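432aa long hypothetical deoxyribodipyrimidine photolyase (Sulfolobus tokodaii, PDB 2E0I) probably repairs cyclobutane pyrimidine dimers in DNA using blue light, as a photolyase that carries two FAD molecules. Local coordinates at residues D270-W284 with L319-Y333. Residues are numbered along the deposited sequence; the frame is centred on the assembly and turned at random.
Sequences DNISWENNESYFEAW and LVKVLFVDWRWGERY
W274 lies flat against D326. Walking outward, CB meets D326 N; CG and CD2 pass under D326 CA, 3.7 Å from the five-membered ring's centroid in a CH-pi contact. CD1 faces D326 CG, and NE1 and CE2 lie near OD2 of that carboxylate, stacked on the indole with planes 3° apart. R328 NH1 forms a salt bridge to D326 OD2, and its NH2 another to D270 OD2 (2.7 Å). CE3 meets F324 CE1 at 3.8 Å in an oblique ring pair, CZ2 touches W327 CD1, and CZ3 and CH2 both rest on V320 CG1. I272 CG2 backs the opposite face. Were this indole cut back to an alanine, I272 and the D326 carboxylate would probably face a gap, and V320 and W327 would lose its packing. D326 N donates a nearly straight hydrogen bond (174°) to N276 OD1, in the carbonyl plane at 2.8 Å; N276 N donates to F324 O, and the N276 amide stacks on W329. F281, its CG swung opposite the backbone N (chi1 -179°), presents its face to W329's edge. Helix 278-286 thus packs beside helices 309-322 and 327-337, with helix 414-427 against W274; on its far side, helix 327-337 carries E331, hydrogen-bonded to FAD N6A.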
ATOM      1  N   ASP A 270      20.169   2.328 -13.714  1.00 54.10           N
ATOM      2  CA  ASP A 270      20.768   2.545 -12.406  1.00 55.41           C
ATOM      3  C   ASP A 270      21.922   3.537 -12.587  1.00 54.75           C
ATOM      4  O   ASP A 270      22.610   3.906 -11.632  1.00 55.15           O
ATOM      5  CB  ASP A 270      21.285   1.219 -11.836  1.00 57.51           C
ATOM      6  CG  ASP A 270      20.328   0.600 -10.821  1.00 60.30           C
ATOM      7  OD1 ASP A 270      20.549  -0.565 -10.423  1.00 61.98           O
ATOM      8  OD2 ASP A 270      19.362   1.281 -10.411  1.00 61.28           O
ATOM      9  N   ASN A 271      22.108   3.975 -13.829  1.00 53.55           N
ATOM     10  CA  ASN A 271      23.169   4.906 -14.183  1.00 52.42           C
ATOM     11  C   ASN A 271      22.697   6.319 -14.437  1.00 51.11           C
ATOM     12  O   ASN A 271      23.507   7.198 -14.736  1.00 51.65           O
ATOM     13  CB  ASN A 271      23.905   4.402 -15.416  1.00 54.19           C
ATOM     14  CG  ASN A 271      24.857   3.268 -15.096  1.00 55.69           C
ATOM     15  OD1 ASN A 271      25.135   2.421 -15.947  1.00 55.90           O
ATOM     16  ND2 ASN A 271      25.375   3.252 -13.862  1.00 55.50           N
ATOM     17  N   ILE A 272      21.392   6.540 -14.328  1.00 49.28           N
ATOM     18  CA  ILE A 272      20.833   7.869 -14.535  1.00 46.78           C
ATOM     19  C   ILE A 272      21.445   8.833 -13.528  1.00 46.12           C
ATOM     20  O   ILE A 272      21.596   8.500 -12.359  1.00 45.13           O
ATOM     21  CB  ILE A 272      19.310   7.859 -14.360  1.00 45.61           C
ATOM     22  CG1 ILE A 272      18.680   7.031 -15.478  1.00 45.56           C
ATOM     23  CG2 ILE A 272      18.771   9.284 -14.352  1.00 43.84           C
ATOM     24  CD1 ILE A 272      17.175   6.955 -15.418  1.00 46.48           C
ATOM     25  N   SER A 273      21.815  10.021 -13.988  1.00 46.09           N
ATOM     26  CA  SER A 273      22.398  11.014 -13.101  1.00 46.53           C
ATOM     27  C   SER A 273      21.310  11.951 -12.627  1.00 46.53           C
ATOM     28  O   SER A 273      21.134  13.047 -13.165  1.00 47.37           O
ATOM     29  CB  SER A 273      23.483  11.805 -13.819  1.00 46.97           C
ATOM     30  OG  SER A 273      24.537  10.946 -14.207  1.00 50.78           O
ATOM     31  N   TRP A 274      20.571  11.506 -11.618  1.00 45.29           N
ATOM     32  CA  TRP A 274      19.495  12.303 -11.062  1.00 44.46           C
ATOM     33  C   TRP A 274      20.047  13.625 -10.545  1.00 44.87           C
ATOM     34  O   TRP A 274      21.006  13.646  -9.779  1.00 45.67           O
ATOM     35  CB  TRP A 274      18.818  11.544  -9.922  1.00 42.89           C
ATOM     36  CG  TRP A 274      18.339  10.176 -10.315  1.00 40.43           C
ATOM     37  CD1 TRP A 274      18.950   8.989 -10.057  1.00 38.98           C
ATOM     38  CD2 TRP A 274      17.167   9.867 -11.075  1.00 39.24           C
ATOM     39  NE1 TRP A 274      18.236   7.958 -10.609  1.00 38.48           N
ATOM     40  CE2 TRP A 274      17.137   8.470 -11.243  1.00 38.49           C
ATOM     41  CE3 TRP A 274      16.141  10.639 -11.633  1.00 39.37           C
ATOM     42  CZ2 TRP A 274      16.122   7.822 -11.946  1.00 39.16           C
ATOM     43  CZ3 TRP A 274      15.130   9.996 -12.331  1.00 39.79           C
ATOM     44  CH2 TRP A 274      15.129   8.601 -12.481  1.00 39.45           C
ATOM     45  N   GLU A 275      19.445  14.726 -10.971  1.00 44.63           N
ATOM     46  CA  GLU A 275      19.881  16.039 -10.537  1.00 44.92           C
ATOM     47  C   GLU A 275      19.706  16.182  -9.022  1.00 44.77           C
ATOM     48  O   GLU A 275      20.426  16.939  -8.378  1.00 44.72           O
ATOM     49  CB  GLU A 275      19.062  17.101 -11.254  1.00 46.74           C
ATOM     50  CG  GLU A 275      19.447  18.527 -10.928  1.00 50.00           C
ATOM     51  CD  GLU A 275      18.242  19.438 -10.890  1.00 51.55           C
ATOM     52  OE1 GLU A 275      17.439  19.295  -9.946  1.00 55.24           O
ATOM     53  OE2 GLU A 275      18.083  20.280 -11.799  1.00 52.93           O
ATOM     54  N   ASN A 276      18.745  15.441  -8.471  1.00 44.82           N
ATOM     55  CA  ASN A 276      18.419  15.448  -7.038  1.00 44.24           C
ATOM     56  C   ASN A 276      18.581  16.765  -6.301  1.00 44.04           C
ATOM     57  O   ASN A 276      19.181  16.803  -5.230  1.00 44.57           O
ATOM     58  CB  ASN A 276      19.223  14.382  -6.287  1.00 43.60           C
ATOM     59  CG  ASN A 276      18.738  12.979  -6.567  1.00 43.22           C
ATOM     60  OD1 ASN A 276      17.556  12.756  -6.813  1.00 43.35           O
ATOM     61  ND2 ASN A 276      19.648  12.021  -6.510  1.00 43.18           N
ATOM     62  N   ASN A 277      18.040  17.841  -6.853  1.00 44.10           N
ATOM     63  CA  ASN A 277      18.149  19.135  -6.196  1.00 45.25           C
ATOM     64  C   ASN A 277      17.293  19.171  -4.926  1.00 45.37           C
ATOM     65  O   ASN A 277      16.092  19.418  -4.986  1.00 45.37           O
ATOM     66  CB  ASN A 277      17.724  20.250  -7.154  1.00 45.94           C
ATOM     67  CG  ASN A 277      17.549  21.572  -6.452  1.00 47.22           C
ATOM     68  OD1 ASN A 277      18.392  21.979  -5.656  1.00 50.30           O
ATOM     69  ND2 ASN A 277      16.453  22.253  -6.738  1.00 48.93           N
ATOM     70  N   GLU A 278      17.927  18.932  -3.780  1.00 46.08           N
ATOM     71  CA  GLU A 278      17.245  18.910  -2.483  1.00 46.84           C
ATOM     72  C   GLU A 278      16.244  20.043  -2.263  1.00 44.73           C
ATOM     73  O   GLU A 278      15.336  19.943  -1.446  1.00 42.68           O
ATOM     74  CB  GLU A 278      18.285  18.915  -1.364  1.00 49.69           C
ATOM     75  CG  GLU A 278      18.221  17.690  -0.461  1.00 55.31           C
ATOM     76  CD  GLU A 278      19.597  17.262   0.047  1.00 58.67           C
ATOM     77  OE1 GLU A 278      20.398  16.737  -0.766  1.00 59.42           O
ATOM     78  OE2 GLU A 278      19.877  17.457   1.256  1.00 59.77           O
ATOM     79  N   SER A 279      16.415  21.118  -3.010  1.00 44.60           N
ATOM     80  CA  SER A 279      15.532  22.263  -2.909  1.00 44.39           C
ATOM     81  C   SER A 279      14.179  21.987  -3.575  1.00 44.03           C
ATOM     82  O   SER A 279      13.126  22.255  -2.997  1.00 43.19           O
ATOM     83  CB  SER A 279      16.198  23.465  -3.563  1.00 45.25           C
ATOM     84  OG  SER A 279      15.369  24.601  -3.463  1.00 48.11           O
ATOM     85  N   TYR A 280      14.207  21.467  -4.800  1.00 43.46           N
ATOM     86  CA  TYR A 280      12.971  21.147  -5.505  1.00 42.32           C
ATOM     87  C   TYR A 280      12.204  20.073  -4.733  1.00 40.14           C
ATOM     88  O   TYR A 280      10.998  20.174  -4.543  1.00 39.81           O
ATOM     89  CB  TYR A 280      13.255  20.613  -6.912  1.00 44.32           C
ATOM     90  CG  TYR A 280      13.914  21.576  -7.870  1.00 45.97           C
ATOM     91  CD1 TYR A 280      13.697  22.950  -7.782  1.00 46.95           C
ATOM     92  CD2 TYR A 280      14.709  21.102  -8.912  1.00 46.96           C
ATOM     93  CE1 TYR A 280      14.256  23.829  -8.714  1.00 48.72           C
ATOM     94  CE2 TYR A 280      15.268  21.969  -9.848  1.00 48.99           C
ATOM     95  CZ  TYR A 280      15.038  23.331  -9.746  1.00 49.37           C
ATOM     96  OH  TYR A 280      15.572  24.192 -10.687  1.00 51.40           O
ATOM     97  N   PHE A 281      12.923  19.042  -4.306  1.00 37.25           N
ATOM     98  CA  PHE A 281      12.340  17.940  -3.556  1.00 35.22           C
ATOM     99  C   PHE A 281      11.576  18.420  -2.328  1.00 35.03           C
ATOM    100  O   PHE A 281      10.513  17.895  -1.996  1.00 33.27           O
ATOM    101  CB  PHE A 281      13.438  16.973  -3.112  1.00 33.57           C
ATOM    102  CG  PHE A 281      12.924  15.784  -2.350  1.00 31.08           C
ATOM    103  CD1 PHE A 281      11.938  14.971  -2.890  1.00 30.75           C
ATOM    104  CD2 PHE A 281      13.420  15.480  -1.098  1.00 29.51           C
ATOM    105  CE1 PHE A 281      11.452  13.874  -2.186  1.00 29.27           C
ATOM    106  CE2 PHE A 281      12.941  14.386  -0.392  1.00 28.58           C
ATOM    107  CZ  PHE A 281      11.956  13.586  -0.936  1.00 28.85           C
ATOM    108  N   GLU A 282      12.132  19.414  -1.647  1.00 35.17           N
ATOM    109  CA  GLU A 282      11.508  19.954  -0.454  1.00 34.91           C
ATOM    110  C   GLU A 282      10.220  20.672  -0.830  1.00 33.47           C
ATOM    111  O   GLU A 282       9.229  20.618  -0.096  1.00 32.21           O
ATOM    112  CB  GLU A 282      12.465  20.913   0.236  1.00 38.26           C
ATOM    113  CG  GLU A 282      12.094  21.211   1.673  1.00 46.92           C
ATOM    114  CD  GLU A 282      12.692  20.218   2.665  1.00 51.60           C
ATOM    115  OE1 GLU A 282      12.567  18.990   2.436  1.00 53.62           O
ATOM    116  OE2 GLU A 282      13.282  20.671   3.681  1.00 54.27           O
ATOM    117  N   ALA A 283      10.240  21.336  -1.985  1.00 32.48           N
ATOM    118  CA  ALA A 283       9.081  22.061  -2.489  1.00 31.87           C
ATOM    119  C   ALA A 283       7.976  21.076  -2.867  1.00 32.33           C
ATOM    120  O   ALA A 283       6.791  21.336  -2.653  1.00 33.36           O
ATOM    121  CB  ALA A 283       9.475  22.878  -3.692  1.00 30.51           C
ATOM    122  N   TRP A 284       8.376  19.940  -3.429  1.00 31.84           N
ATOM    123  CA  TRP A 284       7.448  18.892  -3.840  1.00 31.15           C
ATOM    124  C   TRP A 284       6.726  18.286  -2.629  1.00 32.53           C
ATOM    125  O   TRP A 284       5.516  18.094  -2.655  1.00 32.87           O
ATOM    126  CB  TRP A 284       8.221  17.803  -4.587  1.00 29.02           C
ATOM    127  CG  TRP A 284       7.404  16.642  -5.051  1.00 27.03           C
ATOM    128  CD1 TRP A 284       6.577  16.597  -6.136  1.00 26.20           C
ATOM    129  CD2 TRP A 284       7.351  15.347  -4.452  1.00 26.51           C
ATOM    130  NE1 TRP A 284       6.016  15.353  -6.252  1.00 24.45           N
ATOM    131  CE2 TRP A 284       6.473  14.563  -5.231  1.00 25.71           C
ATOM    132  CE3 TRP A 284       7.960  14.771  -3.329  1.00 25.69           C
ATOM    133  CZ2 TRP A 284       6.189  13.227  -4.927  1.00 25.57           C
ATOM    134  CZ3 TRP A 284       7.678  13.446  -3.027  1.00 26.72           C
ATOM    135  CH2 TRP A 284       6.799  12.687  -3.824  1.00 26.27           C
ATOM    136  N   LEU A 319       7.791  14.653  -9.937  1.00 27.38           N
ATOM    137  CA  LEU A 319       9.026  14.573  -9.173  1.00 26.76           C
ATOM    138  C   LEU A 319      10.154  13.928  -9.967  1.00 26.69           C
ATOM    139  O   LEU A 319      11.303  14.362  -9.899  1.00 27.14           O
ATOM    140  CB  LEU A 319       8.816  13.784  -7.880  1.00 25.60           C
ATOM    141  CG  LEU A 319      10.090  13.556  -7.058  1.00 24.70           C
ATOM    142  CD1 LEU A 319      10.548  14.871  -6.457  1.00 24.50           C
ATOM    143  CD2 LEU A 319       9.837  12.524  -5.967  1.00 24.43           C
ATOM    144  N   VAL A 320       9.832  12.901 -10.734  1.00 25.24           N
ATOM    145  CA  VAL A 320      10.867  12.210 -11.465  1.00 26.10           C
ATOM    146  C   VAL A 320      11.239  12.812 -12.810  1.00 27.77           C
ATOM    147  O   VAL A 320      12.408  13.104 -13.064  1.00 26.95           O
ATOM    148  CB  VAL A 320      10.489  10.734 -11.666  1.00 25.39           C
ATOM    149  CG1 VAL A 320      11.615  10.006 -12.365  1.00 23.85           C
ATOM    150  CG2 VAL A 320      10.190  10.087 -10.319  1.00 24.12           C
ATOM    151  N   LYS A 321      10.243  13.002 -13.668  1.00 29.54           N
ATOM    152  CA  LYS A 321      10.485  13.522 -15.007  1.00 29.17           C
ATOM    153  C   LYS A 321      10.453  15.028 -15.194  1.00 30.06           C
ATOM    154  O   LYS A 321      10.618  15.509 -16.306  1.00 31.89           O
ATOM    155  CB  LYS A 321       9.528  12.842 -15.990  1.00 27.71           C
ATOM    156  CG  LYS A 321       9.871  11.374 -16.163  1.00 27.99           C
ATOM    157  CD  LYS A 321       8.935  10.651 -17.099  1.00 28.20           C
ATOM    158  CE  LYS A 321       9.350   9.189 -17.239  1.00 26.92           C
ATOM    159  NZ  LYS A 321       8.393   8.406 -18.084  1.00 28.49           N
ATOM    160  N   VAL A 322      10.259  15.782 -14.121  1.00 30.61           N
ATOM    161  CA  VAL A 322      10.238  17.230 -14.245  1.00 30.71           C
ATOM    162  C   VAL A 322      11.222  17.866 -13.280  1.00 30.58           C
ATOM    163  O   VAL A 322      11.987  18.729 -13.671  1.00 31.62           O
ATOM    164  CB  VAL A 322       8.807  17.800 -14.022  1.00 31.03           C
ATOM    165  CG1 VAL A 322       8.837  19.316 -13.964  1.00 30.29           C
ATOM    166  CG2 VAL A 322       7.900  17.363 -15.163  1.00 30.13           C
ATOM    167  N   LEU A 323      11.219  17.439 -12.023  1.00 30.72           N
ATOM    168  CA  LEU A 323      12.148  18.009 -11.050  1.00 30.66           C
ATOM    169  C   LEU A 323      13.423  17.183 -11.073  1.00 30.93           C
ATOM    170  O   LEU A 323      14.393  17.485 -10.374  1.00 32.41           O
ATOM    171  CB  LEU A 323      11.538  18.003  -9.639  1.00 29.13           C
ATOM    172  CG  LEU A 323      10.259  18.818  -9.412  1.00 27.89           C
ATOM    173  CD1 LEU A 323       9.818  18.675  -7.978  1.00 27.60           C
ATOM    174  CD2 LEU A 323      10.500  20.278  -9.738  1.00 27.92           C
ATOM    175  N   PHE A 324      13.397  16.133 -11.888  1.00 30.73           N
ATOM    176  CA  PHE A 324      14.519  15.218 -12.061  1.00 31.40           C
ATOM    177  C   PHE A 324      15.125  14.719 -10.731  1.00 31.21           C
ATOM    178  O   PHE A 324      16.337  14.826 -10.486  1.00 30.78           O
ATOM    179  CB  PHE A 324      15.575  15.895 -12.947  1.00 33.29           C
ATOM    180  CG  PHE A 324      16.561  14.943 -13.567  1.00 35.66           C
ATOM    181  CD1 PHE A 324      16.159  13.691 -14.019  1.00 35.78           C
ATOM    182  CD2 PHE A 324      17.902  15.314 -13.723  1.00 37.36           C
ATOM    183  CE1 PHE A 324      17.075  12.819 -14.614  1.00 37.13           C
ATOM    184  CE2 PHE A 324      18.829  14.447 -14.320  1.00 37.50           C
ATOM    185  CZ  PHE A 324      18.415  13.201 -14.764  1.00 36.96           C
ATOM    186  N   VAL A 325      14.260  14.173  -9.874  1.00 29.79           N
ATOM    187  CA  VAL A 325      14.671  13.623  -8.584  1.00 28.48           C
ATOM    188  C   VAL A 325      14.509  12.091  -8.624  1.00 29.23           C
ATOM    189  O   VAL A 325      13.517  11.567  -9.138  1.00 29.25           O
ATOM    190  CB  VAL A 325      13.827  14.213  -7.436  1.00 26.93           C
ATOM    191  CG1 VAL A 325      14.176  13.527  -6.131  1.00 26.15           C
ATOM    192  CG2 VAL A 325      14.066  15.705  -7.332  1.00 24.61           C
ATOM    193  N   ASP A 326      15.496  11.377  -8.098  1.00 28.80           N
ATOM    194  CA  ASP A 326      15.481   9.918  -8.094  1.00 28.67           C
ATOM    195  C   ASP A 326      14.140   9.381  -7.588  1.00 28.41           C
ATOM    196  O   ASP A 326      13.657   9.803  -6.539  1.00 28.18           O
ATOM    197  CB  ASP A 326      16.636   9.409  -7.218  1.00 29.88           C
ATOM    198  CG  ASP A 326      16.858   7.912  -7.336  1.00 29.51           C
ATOM    199  OD1 ASP A 326      17.870   7.435  -6.795  1.00 29.55           O
ATOM    200  OD2 ASP A 326      16.032   7.213  -7.958  1.00 30.14           O
ATOM    201  N   TRP A 327      13.542   8.451  -8.329  1.00 27.49           N
ATOM    202  CA  TRP A 327      12.264   7.885  -7.921  1.00 26.94           C
ATOM    203  C   TRP A 327      12.302   7.212  -6.548  1.00 27.25           C
ATOM    204  O   TRP A 327      11.278   7.116  -5.878  1.00 26.48           O
ATOM    205  CB  TRP A 327      11.752   6.890  -8.964  1.00 26.87           C
ATOM    206  CG  TRP A 327      12.676   5.761  -9.259  1.00 26.99           C
ATOM    207  CD1 TRP A 327      13.594   5.704 -10.257  1.00 27.68           C
ATOM    208  CD2 TRP A 327      12.763   4.513  -8.560  1.00 27.41           C
ATOM    209  NE1 TRP A 327      14.250   4.495 -10.232  1.00 28.28           N
ATOM    210  CE2 TRP A 327      13.759   3.745  -9.199  1.00 28.03           C
ATOM    211  CE3 TRP A 327      12.095   3.969  -7.454  1.00 27.48           C
ATOM    212  CZ2 TRP A 327      14.106   2.458  -8.771  1.00 28.28           C
ATOM    213  CZ3 TRP A 327      12.437   2.690  -7.025  1.00 26.89           C
ATOM    214  CH2 TRP A 327      13.434   1.949  -7.684  1.00 28.97           C
ATOM    215  N   ARG A 328      13.476   6.747  -6.128  1.00 28.54           N
ATOM    216  CA  ARG A 328      13.619   6.105  -4.822  1.00 28.72           C
ATOM    217  C   ARG A 328      13.309   7.097  -3.709  1.00 28.74           C
ATOM    218  O   ARG A 328      12.803   6.712  -2.664  1.00 29.99           O
ATOM    219  CB  ARG A 328      15.034   5.560  -4.630  1.00 29.63           C
ATOM    220  CG  ARG A 328      15.383   4.409  -5.538  1.00 32.48           C
ATOM    221  CD  ARG A 328      16.817   3.995  -5.333  1.00 37.52           C
ATOM    222  NE  ARG A 328      17.337   3.198  -6.452  1.00 43.97           N
ATOM    223  CZ  ARG A 328      17.478   3.630  -7.709  1.00 44.98           C
ATOM    224  NH1 ARG A 328      17.137   4.871  -8.039  1.00 46.29           N
ATOM    225  NH2 ARG A 328      17.976   2.821  -8.640  1.00 45.23           N
ATOM    226  N   TRP A 329      13.620   8.371  -3.930  1.00 28.00           N
ATOM    227  CA  TRP A 329      13.342   9.409  -2.941  1.00 26.88           C
ATOM    228  C   TRP A 329      11.822   9.521  -2.769  1.00 26.28           C
ATOM    229  O   TRP A 329      11.293   9.547  -1.650  1.00 25.78           O
ATOM    230  CB  TRP A 329      13.898  10.755  -3.418  1.00 28.65           C
ATOM    231  CG  TRP A 329      15.396  10.915  -3.326  1.00 30.73           C
ATOM    232  CD1 TRP A 329      16.346   9.946  -3.501  1.00 31.44           C
ATOM    233  CD2 TRP A 329      16.110  12.136  -3.095  1.00 31.55           C
ATOM    234  NE1 TRP A 329      17.607  10.489  -3.392  1.00 31.18           N
ATOM    235  CE2 TRP A 329      17.491  11.831  -3.144  1.00 32.22           C
ATOM    236  CE3 TRP A 329      15.718  13.461  -2.854  1.00 31.79           C
ATOM    237  CZ2 TRP A 329      18.482  12.804  -2.960  1.00 32.01           C
ATOM    238  CZ3 TRP A 329      16.705  14.431  -2.672  1.00 32.41           C
ATOM    239  CH2 TRP A 329      18.069  14.094  -2.727  1.00 32.69           C
ATOM    240  N   GLY A 330      11.127   9.594  -3.899  1.00 25.08           N
ATOM    241  CA  GLY A 330       9.684   9.705  -3.878  1.00 23.14           C
ATOM    242  C   GLY A 330       9.060   8.460  -3.294  1.00 21.49           C
ATOM    243  O   GLY A 330       8.105   8.541  -2.537  1.00 20.63           O
ATOM    244  N   GLU A 331       9.601   7.302  -3.655  1.00 21.00           N
ATOM    245  CA  GLU A 331       9.104   6.029  -3.148  1.00 20.67           C
ATOM    246  C   GLU A 331       9.103   6.051  -1.630  1.00 19.80           C
ATOM    247  O   GLU A 331       8.100   5.718  -1.001  1.00 17.21           O
ATOM    248  CB  GLU A 331       9.997   4.882  -3.611  1.00 23.21           C
ATOM    249  CG  GLU A 331       9.592   3.536  -3.042  1.00 27.41           C
ATOM    250  CD  GLU A 331      10.680   2.471  -3.158  1.00 29.97           C
ATOM    251  OE1 GLU A 331      10.374   1.286  -2.864  1.00 31.89           O
ATOM    252  OE2 GLU A 331      11.829   2.814  -3.531  1.00 28.18           O
ATOM    253  N   ARG A 332      10.236   6.448  -1.051  1.00 20.21           N
ATOM    254  CA  ARG A 332      10.371   6.508   0.397  1.00 21.24           C
ATOM    255  C   ARG A 332       9.456   7.551   1.017  1.00 20.51           C
ATOM    256  O   ARG A 332       8.847   7.313   2.063  1.00 20.80           O
ATOM    257  CB  ARG A 332      11.806   6.805   0.818  1.00 23.62           C
ATOM    258  CG  ARG A 332      12.142   6.165   2.159  1.00 29.83           C
ATOM    259  CD  ARG A 332      12.803   7.107   3.129  1.00 36.25           C
ATOM    260  NE  ARG A 332      14.085   7.603   2.652  1.00 44.11           N
ATOM    261  CZ  ARG A 332      14.796   8.583   3.215  1.00 47.66           C
ATOM    262  NH1 ARG A 332      14.373   9.216   4.311  1.00 47.73           N
ATOM    263  NH2 ARG A 332      15.947   8.941   2.656  1.00 50.18           N
ATOM    264  N   TYR A 333       9.352   8.715   0.391  1.00 18.48           N
ATOM    265  CA  TYR A 333       8.479   9.728   0.946  1.00 16.96           C
ATOM    266  C   TYR A 333       7.033   9.218   1.025  1.00 17.75           C
ATOM    267  O   TYR A 333       6.361   9.386   2.049  1.00 19.01           O
ATOM    268  CB  TYR A 333       8.535  10.996   0.117  1.00 15.70           C
ATOM    269  CG  TYR A 333       7.711  12.079   0.732  1.00 13.63           C
ATOM    270  CD1 TYR A 333       8.067  12.628   1.961  1.00 12.93           C
ATOM    271  CD2 TYR A 333       6.536  12.512   0.125  1.00 13.76           C
ATOM    272  CE1 TYR A 333       7.270  13.579   2.574  1.00 13.64           C
ATOM    273  CE2 TYR A 333       5.725  13.470   0.729  1.00 14.55           C
ATOM    274  CZ  TYR A 333       6.102  13.995   1.954  1.00 15.64           C
ATOM    275  OH  TYR A 333       5.303  14.930   2.554  1.00 17.89           O
TER